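Local coordinates for catechol 2,3-dioxygenase (Rhodococcus sp., PDB 2WL9), which probably catalyses the iron-dependent extradiol ring cleavage of catechols by dioxygen during the breakdown of aromatic hydrocarbons, at residues G26-M30 with M214-T218; A63-V69 with N114-Y120; K107-P111 with E159-Y164; G133-F137 with G224-D228. All coordinates share one frame; numbering follows the deposited sequence.

Contact 1: residues G26-M30 with M214-T218; sequences GIMGM and MIEYT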
loop_
_atom_site.group_PDB
_atom_site.type_symbol
_atom_site.label_atom_id
_atom_site.label_comp_id
_atom_site.label_asym_id
_atom_site.label_seq_id
_atom_site.Cartn_x
_atom_site.Cartn_y
_atom_site.Cartn_z
ATOM N N GLY C 26 19.414 1.677 -34.819
ATOM C CA GLY C 26 19.175 0.322 -35.305
ATOM C C GLY C 26 19.486 -0.784 -34.317
ATOM O O GLY C 26 18.841 -1.836 -34.321
ATOM N N ILE C 27 20.473 -0.555 -33.461
ATOM C CA ILE C 27 20.806 -1.530 -32.428
ATOM C C ILE C 27 20.301 -1.088 -31.064
ATOM O O ILE C 27 19.596 -1.843 -30.396
ATOM C CB ILE C 27 22.318 -1.816 -32.366
ATOM C CG1 ILE C 27 22.800 -2.353 -33.718
ATOM C CG2 ILE C 27 22.638 -2.800 -31.219
ATOM C CD1 ILE C 27 24.297 -2.495 -33.833
ATOM N N MET C 28 20.663 0.129 -30.660
ATOM C CA MET C 28 20.416 0.581 -29.289
ATOM C C MET C 28 18.970 0.999 -29.024
ATOM O O MET C 28 18.490 0.882 -27.897
ATOM C CB MET C 28 21.412 1.679 -28.870
ATOM C CG MET C 28 22.892 1.231 -28.867
ATOM S SD MET C 28 23.202 -0.303 -27.955
ATOM C CE MET C 28 24.873 -0.689 -28.475
ATOM N N GLY C 29 18.273 1.464 -30.052
ATOM C CA GLY C 29 16.846 1.789 -29.910
ATOM C C GLY C 29 16.567 3.271 -29.747
ATOM O O GLY C 29 15.419 3.683 -29.553
ATOM N N MET C 30 17.614 4.083 -29.827
ATOM C CA MET C 30 17.443 5.539 -29.786
ATOM C C MET C 30 16.676 6.023 -31.007
ATOM O O MET C 30 16.576 5.316 -32.004
ATOM C CB MET C 30 18.794 6.241 -29.695
ATOM C CG MET C 30 19.520 5.905 -28.419
ATOM S SD MET C 30 20.974 6.900 -28.122
ATOM C CE MET C 30 21.442 6.209 -26.541
ATOM N N MET C 214 27.330 4.899 -20.576
ATOM C CA MET C 214 26.409 3.877 -20.157
ATOM C C MET C 214 24.978 4.385 -20.332
ATOM O O MET C 214 24.692 5.441 -19.968
ATOM C CB MET C 214 26.638 3.560 -18.715
ATOM C CG MET C 214 25.825 2.549 -18.183
ATOM S SD MET C 214 24.120 2.890 -17.745
ATOM C CE MET C 214 23.648 1.486 -17.024
ATOM N N ILE C 215 24.151 3.583 -20.950
ATOM C CA ILE C 215 22.759 3.818 -21.191
ATOM C C ILE C 215 21.968 2.633 -20.572
ATOM O O ILE C 215 22.407 1.508 -20.578
ATOM C CB ILE C 215 22.407 4.003 -22.665
ATOM C CG1 ILE C 215 22.704 2.766 -23.483
ATOM C CG2 ILE C 215 23.053 5.232 -23.261
ATOM C CD1 ILE C 215 22.449 2.905 -24.911
ATOM N N GLU C 216 20.808 2.947 -20.029
ATOM C CA GLU C 216 20.074 1.949 -19.267
ATOM C C GLU C 216 18.684 1.717 -19.842
ATOM O O GLU C 216 17.951 2.671 -20.100
ATOM C CB GLU C 216 19.993 2.392 -17.801
ATOM C CG GLU C 216 19.419 1.343 -16.859
ATOM C CD GLU C 216 19.284 1.847 -15.444
ATOM O OE1 GLU C 216 19.703 2.991 -15.169
ATOM O OE2 GLU C 216 18.737 1.102 -14.607
ATOM N N TYR C 217 18.332 0.445 -20.049
ATOM C CA TYR C 217 16.980 0.059 -20.441
ATOM C C TYR C 217 16.104 -0.192 -19.216
ATOM O O TYR C 217 16.606 -0.640 -18.176
ATOM C CB TYR C 217 17.024 -1.226 -21.261
ATOM C CG TYR C 217 17.719 -1.123 -22.592
ATOM C CD1 TYR C 217 17.177 -0.360 -23.630
ATOM C CD2 TYR C 217 18.905 -1.824 -22.832
ATOM C CE1 TYR C 217 17.801 -0.289 -24.866
ATOM C CE2 TYR C 217 19.541 -1.758 -24.066
ATOM C CZ TYR C 217 18.984 -0.985 -25.074
ATOM O OH TYR C 217 19.607 -0.913 -26.294
ATOM N N THR C 218 14.802 0.075 -19.336
ATOM C CA THR C 218 13.853 -0.285 -18.270
ATOM C C THR C 218 13.643 -1.799 -18.200
ATOM O O THR C 218 13.440 -2.357 -17.111
ATOM C CB THR C 218 12.463 0.398 -18.422
ATOM O OG1 THR C 218 11.876 0.032 -19.675
ATOM C CG2 THR C 218 12.565 1.914 -18.318
#
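Tyr217 places its CG anti to its own carbonyl carbon (chi1 -65°), so that the ring leaves strand 210-217 and meets Met28 in the loop that follows helix 17-24. Ile215 sets CG1 between backbone N and carbonyl carbon (chi1 63°), and its extended arm carries CD1 toward the same loop. Tyr217 OH donates to Met28 O at 2.7 Å, and the carbonyl oxygen lies at the ring edge, close to the ring plane. The bond is bent at the acceptor (C=O...donor angle 117°). Crossing the tyrosine at about a right angle, the Met28 side chain brings SD to 4.0 Å from Tyr217 OH. Next to this polar point the packing is apolar. The extended Met30 meets Ile215 tip to tip, its CE 3.8 Å from both CG2 and CD1 of Ile215, while Met28 CB lies 4.3 Å from Ile215 CD1. Flexible thioethers suit this seam of branched aliphatic and aromatic neighbours; Trp262 touches both methionines. Ile215 is hydrogen-bonded through its backbone to Glu263, an iron ligand, its side chain about 10 Å from the iron. Arg134 NH2 adds a weak hydrogen bond to the phenol, and this cationic neighbour would probably strengthen it as a donor. A buried carbonyl satisfied by a buried phenol thus ties the N-terminal loop to a strand of the iron-binding half.

Contact 2: residues A63-V69 with N114-Y120; sequences AYIGWRV and NPTEIFY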
loop_
_atom_site.group_PDB
_atom_site.type_symbol
_atom_site.label_atom_id
_atom_site.label_comp_id
_atom_site.label_asym_id
_atom_site.label_seq_id
_atom_site.Cartn_x
_atom_site.Cartn_y
_atom_site.Cartn_z
ATOM N N ALA C 63 32.485 16.218 -27.650
ATOM C CA ALA C 63 32.531 17.656 -27.957
ATOM C C ALA C 63 32.173 18.530 -26.746
ATOM O O ALA C 63 32.844 19.538 -26.486
ATOM C CB ALA C 63 31.619 17.984 -29.153
ATOM N N TYR C 64 31.126 18.146 -26.010
ATOM C CA TYR C 64 30.726 18.853 -24.785
ATOM C C TYR C 64 29.816 18.036 -23.865
ATOM O O TYR C 64 29.091 17.142 -24.312
ATOM C CB TYR C 64 30.086 20.218 -25.093
ATOM C CG TYR C 64 29.004 20.198 -26.152
ATOM C CD1 TYR C 64 27.680 19.874 -25.836
ATOM C CD2 TYR C 64 29.307 20.526 -27.473
ATOM C CE1 TYR C 64 26.691 19.869 -26.820
ATOM C CE2 TYR C 64 28.344 20.518 -28.455
ATOM C CZ TYR C 64 27.039 20.194 -28.133
ATOM O OH TYR C 64 26.109 20.199 -29.140
ATOM N N ILE C 65 29.867 18.362 -22.575
ATOM C CA ILE C 65 29.046 17.704 -21.555
ATOM C C ILE C 65 28.033 18.700 -20.977
ATOM O O ILE C 65 28.421 19.740 -20.461
ATOM C CB ILE C 65 29.925 17.169 -20.415
ATOM C CG1 ILE C 65 30.938 16.145 -20.941
ATOM C CG2 ILE C 65 29.069 16.552 -19.306
ATOM C CD1 ILE C 65 32.190 16.016 -20.066
ATOM N N GLY C 66 26.743 18.383 -21.050
ATOM C CA GLY C 66 25.727 19.277 -20.501
ATOM C C GLY C 66 25.137 18.799 -19.183
ATOM O O GLY C 66 24.511 17.740 -19.137
ATOM N N TRP C 67 25.342 19.578 -18.119
ATOM C CA TRP C 67 24.756 19.295 -16.801
ATOM C C TRP C 67 23.561 20.187 -16.523
ATOM O O TRP C 67 23.642 21.407 -16.673
ATOM C CB TRP C 67 25.783 19.514 -15.687
ATOM C CG TRP C 67 27.000 18.661 -15.808
ATOM C CD1 TRP C 67 28.195 19.018 -16.356
ATOM C CD2 TRP C 67 27.145 17.311 -15.368
ATOM N NE1 TRP C 67 29.080 17.964 -16.296
ATOM C CE2 TRP C 67 28.457 16.901 -15.696
ATOM C CE3 TRP C 67 26.286 16.395 -14.744
ATOM C CZ2 TRP C 67 28.937 15.625 -15.406
ATOM C CZ3 TRP C 67 26.765 15.121 -14.460
ATOM C CH2 TRP C 67 28.073 14.750 -14.793
ATOM N N ARG C 68 22.464 19.586 -16.072
ATOM C CA ARG C 68 21.228 20.325 -15.834
ATOM C C ARG C 68 21.097 20.903 -14.422
ATOM O O ARG C 68 21.486 20.270 -13.435
ATOM C CB ARG C 68 20.029 19.422 -16.130
ATOM C CG ARG C 68 18.683 20.132 -16.163
ATOM C CD ARG C 68 17.557 19.107 -16.104
ATOM N NE ARG C 68 16.254 19.698 -16.403
ATOM C CZ ARG C 68 15.105 19.029 -16.384
ATOM N NH1 ARG C 68 15.091 17.737 -16.073
ATOM N NH2 ARG C 68 13.966 19.649 -16.677
ATOM N N VAL C 69 20.540 22.109 -14.336
ATOM C CA VAL C 69 20.079 22.660 -13.067
ATOM C C VAL C 69 18.584 22.932 -13.188
ATOM O O VAL C 69 18.038 22.933 -14.293
ATOM C CB VAL C 69 20.863 23.924 -12.621
ATOM C CG1 VAL C 69 22.316 23.586 -12.333
ATOM C CG2 VAL C 69 20.767 25.043 -13.646
ATOM N N ASN C 114 37.910 19.186 -20.441
ATOM C CA ASN C 114 36.676 18.749 -21.099
ATOM C C ASN C 114 35.633 19.873 -21.131
ATOM O O ASN C 114 35.262 20.400 -20.077
ATOM C CB ASN C 114 36.106 17.502 -20.417
ATOM C CG ASN C 114 37.125 16.383 -20.290
ATOM O OD1 ASN C 114 37.479 15.972 -19.182
ATOM N ND2 ASN C 114 37.609 15.891 -21.422
ATOM N N PRO C 115 35.172 20.266 -22.336
ATOM C CA PRO C 115 34.159 21.319 -22.388
ATOM C C PRO C 115 32.913 20.938 -21.602
ATOM O O PRO C 115 32.316 19.883 -21.831
ATOM C CB PRO C 115 33.842 21.435 -23.881
ATOM C CG PRO C 115 35.107 21.013 -24.543
ATOM C CD PRO C 115 35.592 19.861 -23.690
ATOM N N THR C 116 32.534 21.815 -20.683
ATOM C CA THR C 116 31.492 21.534 -19.715
ATOM C C THR C 116 30.431 22.620 -19.792
ATOM O O THR C 116 30.753 23.802 -19.778
ATOM C CB THR C 116 32.103 21.469 -18.309
ATOM O OG1 THR C 116 33.077 20.420 -18.276
ATOM C CG2 THR C 116 31.033 21.215 -17.244
ATOM N N GLU C 117 29.165 22.217 -19.869
ATOM C CA GLU C 117 28.066 23.186 -19.945
ATOM C C GLU C 117 27.073 22.981 -18.813
ATOM O O GLU C 117 26.830 21.849 -18.396
ATOM C CB GLU C 117 27.363 23.107 -21.299
ATOM C CG GLU C 117 28.334 23.058 -22.480
ATOM C CD GLU C 117 27.671 23.311 -23.826
ATOM O OE1 GLU C 117 26.446 23.113 -23.946
ATOM O OE2 GLU C 117 28.389 23.713 -24.771
ATOM N N ILE C 118 26.533 24.082 -18.296
ATOM C CA ILE C 118 25.495 24.024 -17.260
ATOM C C ILE C 118 24.264 24.809 -17.728
ATOM O O ILE C 118 24.357 25.983 -18.098
ATOM C CB ILE C 118 25.999 24.511 -15.883
ATOM C CG1 ILE C 118 27.322 23.822 -15.510
ATOM C CG2 ILE C 118 24.958 24.205 -14.806
ATOM C CD1 ILE C 118 28.222 24.666 -14.644
ATOM N N PHE C 119 23.111 24.147 -17.709
ATOM C CA PHE C 119 21.927 24.666 -18.378
ATOM C C PHE C 119 20.653 24.366 -17.606
ATOM O O PHE C 119 20.636 23.485 -16.735
ATOM C CB PHE C 119 21.813 24.026 -19.768
ATOM C CG PHE C 119 21.309 22.601 -19.742
ATOM C CD1 PHE C 119 19.958 22.323 -19.923
ATOM C CD2 PHE C 119 22.188 21.543 -19.539
ATOM C CE1 PHE C 119 19.484 21.001 -19.913
ATOM C CE2 PHE C 119 21.731 20.215 -19.518
ATOM C CZ PHE C 119 20.373 19.943 -19.713
ATOM N N TYR C 120 19.586 25.077 -17.958
ATOM C CA TYR C 120 18.228 24.774 -17.486
ATOM C C TYR C 120 17.239 24.876 -18.651
ATOM O O TYR C 120 17.522 25.523 -19.661
ATOM C CB TYR C 120 17.798 25.735 -16.354
ATOM C CG TYR C 120 17.473 27.142 -16.825
ATOM C CD1 TYR C 120 16.175 27.486 -17.224
ATOM C CD2 TYR C 120 18.465 28.125 -16.891
ATOM C CE1 TYR C 120 15.876 28.763 -17.672
ATOM C CE2 TYR C 120 18.175 29.409 -17.338
ATOM C CZ TYR C 120 16.879 29.718 -17.731
ATOM O OH TYR C 120 16.590 30.981 -18.170
HETATM O O HOH W 1 31.720 18.079 -17.342
#
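Val69 CG1 packs on Ile118 CG2 at 3.7 Å, both beta-branched, as suits extended backbone, and facing Leu78 of helix 72-84. Along the same face, Thr116 CG2 meets the edge of the Trp67 indole, 3.7 Å from CD1. On the other face, Phe119 takes chi1 76°, which folds its ring across the neighbouring strand: Arg68 CA lies over one ring face, a CH-pi contact 4.0 Å from the centroid, while the ring edge rests on the backbone of Gly66. Between the faces run five backbone hydrogen bonds of a parallel strand pair, including Trp67 N to Glu117 O, 2.7 Å and nearly straight at 177°. Farther out, the Glu117 carboxylate lies within 5° of parallel to the Tyr64 ring, with OE2 3.8 Å from CG of Tyr64; Tyr9 and Arg100 take its oxygens. A water accepts from Trp67 NE1 (2.8 Å) and donates to Thr116 OG1 (2.9 Å), whose own proton goes to Asn114 O. Arg68 extends to Glu6 and to Gln275 of the second subunit. Strands 61-68 and 115-120 lie side by side, as the first and last strands of a beta-alpha-beta-beta-beta module do; these polar ends find partners, probably leaving Glu117 ionised beside Arg100.

Contact 3: residues K107-P111 with E159-Y164; sequences KLHDP and EATRFY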
loop_
_atom_site.group_PDB
_atom_site.type_symbol
_atom_site.label_atom_id
_atom_site.label_comp_id
_atom_site.label_asym_id
_atom_site.label_seq_id
_atom_site.Cartn_x
_atom_site.Cartn_y
_atom_site.Cartn_z
ATOM N N LYS C 107 28.926 28.177 -20.315
ATOM C CA LYS C 107 29.966 27.332 -20.903
ATOM C C LYS C 107 31.315 27.540 -20.218
ATOM O O LYS C 107 31.735 28.681 -19.979
ATOM C CB LYS C 107 30.107 27.596 -22.415
ATOM C CG LYS C 107 28.874 27.267 -23.251
ATOM C CD LYS C 107 29.068 27.693 -24.710
ATOM C CE LYS C 107 27.986 27.125 -25.614
ATOM N NZ LYS C 107 27.984 27.764 -26.959
ATOM N N LEU C 108 31.988 26.432 -19.919
ATOM C CA LEU C 108 33.316 26.452 -19.305
ATOM C C LEU C 108 34.079 25.160 -19.614
ATOM O O LEU C 108 33.701 24.408 -20.523
ATOM C CB LEU C 108 33.197 26.684 -17.787
ATOM C CG LEU C 108 32.439 25.664 -16.930
ATOM C CD1 LEU C 108 32.935 25.714 -15.485
ATOM C CD2 LEU C 108 30.915 25.846 -16.992
ATOM N N HIS C 109 35.152 24.900 -18.867
ATOM C CA HIS C 109 35.890 23.645 -18.985
ATOM C C HIS C 109 36.192 23.055 -17.620
ATOM O O HIS C 109 36.450 23.784 -16.666
ATOM C CB HIS C 109 37.200 23.849 -19.745
ATOM C CG HIS C 109 37.010 24.194 -21.184
ATOM N ND1 HIS C 109 36.662 25.458 -21.603
ATOM C CD2 HIS C 109 37.101 23.437 -22.302
ATOM C CE1 HIS C 109 36.554 25.468 -22.920
ATOM N NE2 HIS C 109 36.816 24.254 -23.367
ATOM N N ASP C 110 36.181 21.732 -17.525
ATOM C CA ASP C 110 36.595 21.089 -16.284
ATOM C C ASP C 110 38.131 21.102 -16.206
ATOM O O ASP C 110 38.780 21.592 -17.137
ATOM C CB ASP C 110 35.954 19.693 -16.123
ATOM C CG ASP C 110 36.671 18.590 -16.894
ATOM O OD1 ASP C 110 37.692 18.836 -17.572
ATOM O OD2 ASP C 110 36.181 17.443 -16.807
ATOM N N PRO C 111 38.719 20.597 -15.102
ATOM C CA PRO C 111 40.181 20.688 -14.988
ATOM C C PRO C 111 40.937 19.831 -15.998
ATOM O O PRO C 111 42.073 20.159 -16.345
ATOM C CB PRO C 111 40.453 20.206 -13.561
ATOM C CG PRO C 111 39.185 20.494 -12.827
ATOM C CD PRO C 111 38.106 20.187 -13.825
ATOM N N GLU C 159 41.801 17.715 -8.474
ATOM C CA GLU C 159 41.223 18.964 -8.982
ATOM C C GLU C 159 39.852 18.717 -9.608
ATOM O O GLU C 159 38.917 19.481 -9.376
ATOM C CB GLU C 159 42.148 19.648 -9.996
ATOM C CG GLU C 159 43.099 20.663 -9.377
ATOM C CD GLU C 159 44.073 21.260 -10.379
ATOM O OE1 GLU C 159 43.852 21.129 -11.606
ATOM O OE2 GLU C 159 45.071 21.863 -9.931
ATOM N N ALA C 160 39.755 17.649 -10.395
ATOM C CA ALA C 160 38.491 17.203 -10.975
ATOM C C ALA C 160 37.435 16.930 -9.895
ATOM O O ALA C 160 36.279 17.333 -10.034
ATOM C CB ALA C 160 38.713 15.963 -11.828
ATOM N N THR C 161 37.832 16.262 -8.816
ATOM C CA THR C 161 36.885 15.983 -7.735
ATOM C C THR C 161 36.383 17.279 -7.098
ATOM O O THR C 161 35.176 17.448 -6.924
ATOM C CB THR C 161 37.448 15.013 -6.669
ATOM O OG1 THR C 161 38.010 13.870 -7.316
ATOM C CG2 THR C 161 36.338 14.543 -5.747
ATOM N N ARG C 162 37.299 18.196 -6.785
ATOM C CA ARG C 162 36.938 19.498 -6.207
ATOM C C ARG C 162 36.013 20.308 -7.119
ATOM O O ARG C 162 35.035 20.902 -6.654
ATOM C CB ARG C 162 38.185 20.330 -5.878
ATOM C CG ARG C 162 39.099 19.726 -4.826
ATOM C CD ARG C 162 40.227 20.682 -4.480
ATOM N NE ARG C 162 41.318 20.004 -3.782
ATOM C CZ ARG C 162 42.483 19.672 -4.336
ATOM N NH1 ARG C 162 42.737 19.958 -5.607
ATOM N NH2 ARG C 162 43.406 19.058 -3.608
ATOM N N PHE C 163 36.333 20.328 -8.414
ATOM C CA PHE C 163 35.512 21.012 -9.412
ATOM C C PHE C 163 34.083 20.475 -9.413
ATOM O O PHE C 163 33.123 21.232 -9.268
ATOM C CB PHE C 163 36.147 20.877 -10.803
ATOM C CG PHE C 163 35.275 21.372 -11.930
ATOM C CD1 PHE C 163 35.150 22.735 -12.182
ATOM C CD2 PHE C 163 34.595 20.473 -12.749
ATOM C CE1 PHE C 163 34.353 23.198 -13.223
ATOM C CE2 PHE C 163 33.788 20.924 -13.797
ATOM C CZ PHE C 163 33.670 22.295 -14.035
ATOM N N TYR C 164 33.945 19.166 -9.568
ATOM C CA TYR C 164 32.622 18.560 -9.627
ATOM C C TYR C 164 31.842 18.647 -8.313
ATOM O O TYR C 164 30.621 18.722 -8.343
ATOM C CB TYR C 164 32.681 17.145 -10.202
ATOM C CG TYR C 164 32.969 17.166 -11.685
ATOM C CD1 TYR C 164 32.004 17.612 -12.593
ATOM C CD2 TYR C 164 34.207 16.768 -12.178
ATOM C CE1 TYR C 164 32.266 17.656 -13.953
ATOM C CE2 TYR C 164 34.484 16.806 -13.542
ATOM C CZ TYR C 164 33.509 17.249 -14.420
ATOM O OH TYR C 164 33.766 17.280 -15.766
#
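Phe163, on helix 157-167 of the C-terminal half, packs against Asp110 and Pro111, just beyond strand 104-109 of the N-terminal half; the contact joins the two halves of a vicinal oxygen chelate fold. With CG anti to the backbone N (chi1 171°), its ring points out from the helix and is touched from several directions. Asp110 CA sits over one face, a CH-pi contact 4.0 Å from the centroid and offset toward the rim. Leu108, pointing against the phenylalanine, sets CD1 at the ring edge, in its plane, 3.7 Å from Phe163 CE1. The Pro111 ring crosses the base of the phenyl group, its CD 3.6 Å from Phe163 CG, and also reaches the first turn, with Pro111 CG 3.6 Å from Glu159 O. A compact, rigid proline fits against this ridge of helix.

The next residue, Tyr164, has Phe163 CD2 over the centre of its ring. Its phenol donates to the Asp110 carboxylate, whose plane stands 84° from the tyrosine ring. In the next shell, Asn114 N binds Asp110 OD1 and orients that carboxylate within the hairpin connecting strands 104-109 and 115-120. Glu154 OE2 lies close to Asp110 OD2, a proximity that would tend to raise the proton affinity of the acidic pair. The phenolic bond spans 2.6 Å from Tyr164 OH to Asp110 OD2, on the anti lone pair of that oxygen.

Contact 4: residues G133-F137 with G224-D228; sequences GRPMF and GYAHD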
loop_
_atom_site.group_PDB
_atom_site.type_symbol
_atom_site.label_atom_id
_atom_site.label_comp_id
_atom_site.label_asym_id
_atom_site.label_seq_id
_atom_site.Cartn_x
_atom_site.Cartn_y
_atom_site.Cartn_z
ATOM N N GLY C 133 14.292 3.567 -32.630
ATOM C CA GLY C 133 14.855 3.213 -33.937
ATOM C C GLY C 133 14.876 1.722 -34.230
ATOM O O GLY C 133 15.276 1.296 -35.316
ATOM N N ARG C 134 14.487 0.927 -33.237
ATOM C CA ARG C 134 14.235 -0.500 -33.411
ATOM C C ARG C 134 13.181 -0.893 -32.381
ATOM O O ARG C 134 13.011 -0.183 -31.390
ATOM C CB ARG C 134 15.525 -1.333 -33.278
ATOM C CG ARG C 134 16.344 -1.133 -31.992
ATOM C CD ARG C 134 15.781 -1.910 -30.813
ATOM N NE ARG C 134 16.755 -2.069 -29.731
ATOM C CZ ARG C 134 16.515 -2.722 -28.596
ATOM N NH1 ARG C 134 15.330 -3.286 -28.386
ATOM N NH2 ARG C 134 17.464 -2.821 -27.676
ATOM N N PRO C 135 12.459 -2.009 -32.609
ATOM C CA PRO C 135 11.370 -2.357 -31.691
ATOM C C PRO C 135 11.883 -2.550 -30.273
ATOM O O PRO C 135 12.914 -3.187 -30.071
ATOM C CB PRO C 135 10.842 -3.675 -32.272
ATOM C CG PRO C 135 11.170 -3.587 -33.725
ATOM C CD PRO C 135 12.542 -2.967 -33.726
ATOM N N MET C 136 11.173 -1.989 -29.301
ATOM C CA MET C 136 11.620 -2.021 -27.916
ATOM C C MET C 136 10.550 -2.587 -27.006
ATOM O O MET C 136 9.367 -2.259 -27.143
ATOM C CB MET C 136 12.023 -0.622 -27.436
ATOM C CG MET C 136 13.395 -0.150 -27.934
ATOM S SD MET C 136 13.947 1.402 -27.178
ATOM C CE MET C 136 14.304 0.879 -25.499
ATOM N N PHE C 137 10.987 -3.436 -26.081
ATOM C CA PHE C 137 10.115 -4.011 -25.058
ATOM C C PHE C 137 9.676 -2.953 -24.049
ATOM O O PHE C 137 8.565 -3.013 -23.513
ATOM C CB PHE C 137 10.857 -5.115 -24.305
ATOM C CG PHE C 137 11.147 -6.337 -25.135
ATOM C CD1 PHE C 137 12.355 -6.463 -25.821
ATOM C CD2 PHE C 137 10.217 -7.374 -25.215
ATOM C CE1 PHE C 137 12.632 -7.600 -26.586
ATOM C CE2 PHE C 137 10.484 -8.510 -25.969
ATOM C CZ PHE C 137 11.698 -8.624 -26.660
ATOM N N GLY C 224 18.992 -7.771 -23.794
ATOM C CA GLY C 224 19.183 -9.028 -24.514
ATOM C C GLY C 224 19.110 -8.843 -26.019
ATOM O O GLY C 224 19.925 -9.394 -26.755
ATOM N N TYR C 225 18.130 -8.058 -26.459
ATOM C CA TYR C 225 17.951 -7.697 -27.863
ATOM C C TYR C 225 19.181 -6.968 -28.416
ATOM O O TYR C 225 19.707 -7.345 -29.467
ATOM C CB TYR C 225 16.694 -6.833 -28.000
ATOM C CG TYR C 225 16.221 -6.539 -29.406
ATOM C CD1 TYR C 225 15.035 -7.097 -29.887
ATOM C CD2 TYR C 225 16.917 -5.663 -30.238
ATOM C CE1 TYR C 225 14.573 -6.821 -31.162
ATOM C CE2 TYR C 225 16.459 -5.379 -31.526
ATOM C CZ TYR C 225 15.291 -5.966 -31.979
ATOM O OH TYR C 225 14.825 -5.701 -33.245
ATOM N N ALA C 226 19.632 -5.933 -27.706
ATOM C CA ALA C 226 20.821 -5.166 -28.100
ATOM C C ALA C 226 22.090 -6.020 -28.085
ATOM O O ALA C 226 22.909 -5.936 -29.007
ATOM C CB ALA C 226 20.988 -3.932 -27.218
ATOM N N HIS C 227 22.240 -6.853 -27.053
ATOM C CA HIS C 227 23.394 -7.758 -26.942
ATOM C C HIS C 227 23.443 -8.760 -28.095
ATOM O O HIS C 227 24.516 -9.025 -28.645
ATOM C CB HIS C 227 23.389 -8.494 -25.594
ATOM C CG HIS C 227 24.519 -9.467 -25.421
ATOM N ND1 HIS C 227 24.329 -10.833 -25.407
ATOM C CD2 HIS C 227 25.848 -9.273 -25.245
ATOM C CE1 HIS C 227 25.490 -11.437 -25.228
ATOM N NE2 HIS C 227 26.428 -10.514 -25.123
ATOM N N ASP C 228 22.284 -9.308 -28.460
ATOM C CA ASP C 228 22.206 -10.270 -29.556
ATOM C C ASP C 228 22.592 -9.636 -30.889
ATOM O O ASP C 228 23.260 -10.270 -31.711
ATOM C CB ASP C 228 20.811 -10.899 -29.648
ATOM C CG ASP C 228 20.646 -12.109 -28.730
ATOM O OD1 ASP C 228 21.598 -12.464 -27.996
ATOM O OD2 ASP C 228 19.554 -12.708 -28.750
#
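Arg134 NH1, lying over the Tyr225 ring, is gripped by two oxygens: Pro135 O, 2.9 Å away, and Asp222 OD1, in a salt bridge. The first bond is fairly straight (166° at the hydrogen), and its acceptor lies almost in the guanidinium plane. These bonds, with NE held by Ile27 O, would restrain rotation of the flat group, which faces the tyrosine with the two planes 13° apart. Tyr225 CD2 sits over the centre of the guanidinium, 3.4 Å from Arg134 CZ, while NH1 lies above the ring, offset toward its rim. The arginine and tyrosine run antiparallel, alongside each other. A bend at chi2 (80°) turns the arginine chain so that its CD also touches the ring, 3.6 Å from Tyr225 CE2, and NH2 comes within 3.7 Å of Ala226 CB. Alanine is small enough for the guanidinium to approach the helix closely.

Pro135 CD packs near the phenol end, 3.6 Å from Tyr225 OH, and Phe137 CE1 approaches obliquely from the arginine's side of the ring, 4.1 Å from Tyr225 CD1. Pro129 of the third subunit packs on Pro135, Phe137 and Tyr225, so the aromatic residues also serve an interface between chains. Segment 133-137 belongs to the long connection between the last strand of the N-terminal sheet and strand 149-152 of the C-terminal one, a linker expected of two-domain type I extradiol dioxygenases.

The contacts form two pairs on opposite sides of the chain's centre. Contacts 1 and 4, with centres 8 Å apart, are tied by Arg134 of contact 4, whose NE lies 2.9 Å from Ile27 O of contact 1, a probable hydrogen bond; strand 210-217 leads directly into helix 220-232. Contacts 2 and 3, with centres 11 Å apart, meet in one sheet, where Thr116 N is 2.8 Å from Leu108 O. Contacts 3 and 4 lie farthest apart, about 36 Å between centres. Contacts 1 and 3 both join the N- and C-terminal halves. The iron, bound by His149, His212, Tyr253 and Glu263, is about 10 Å from the Ile215 side chain in contact 1 and about 13 Å from that of Trp67 in contact 2.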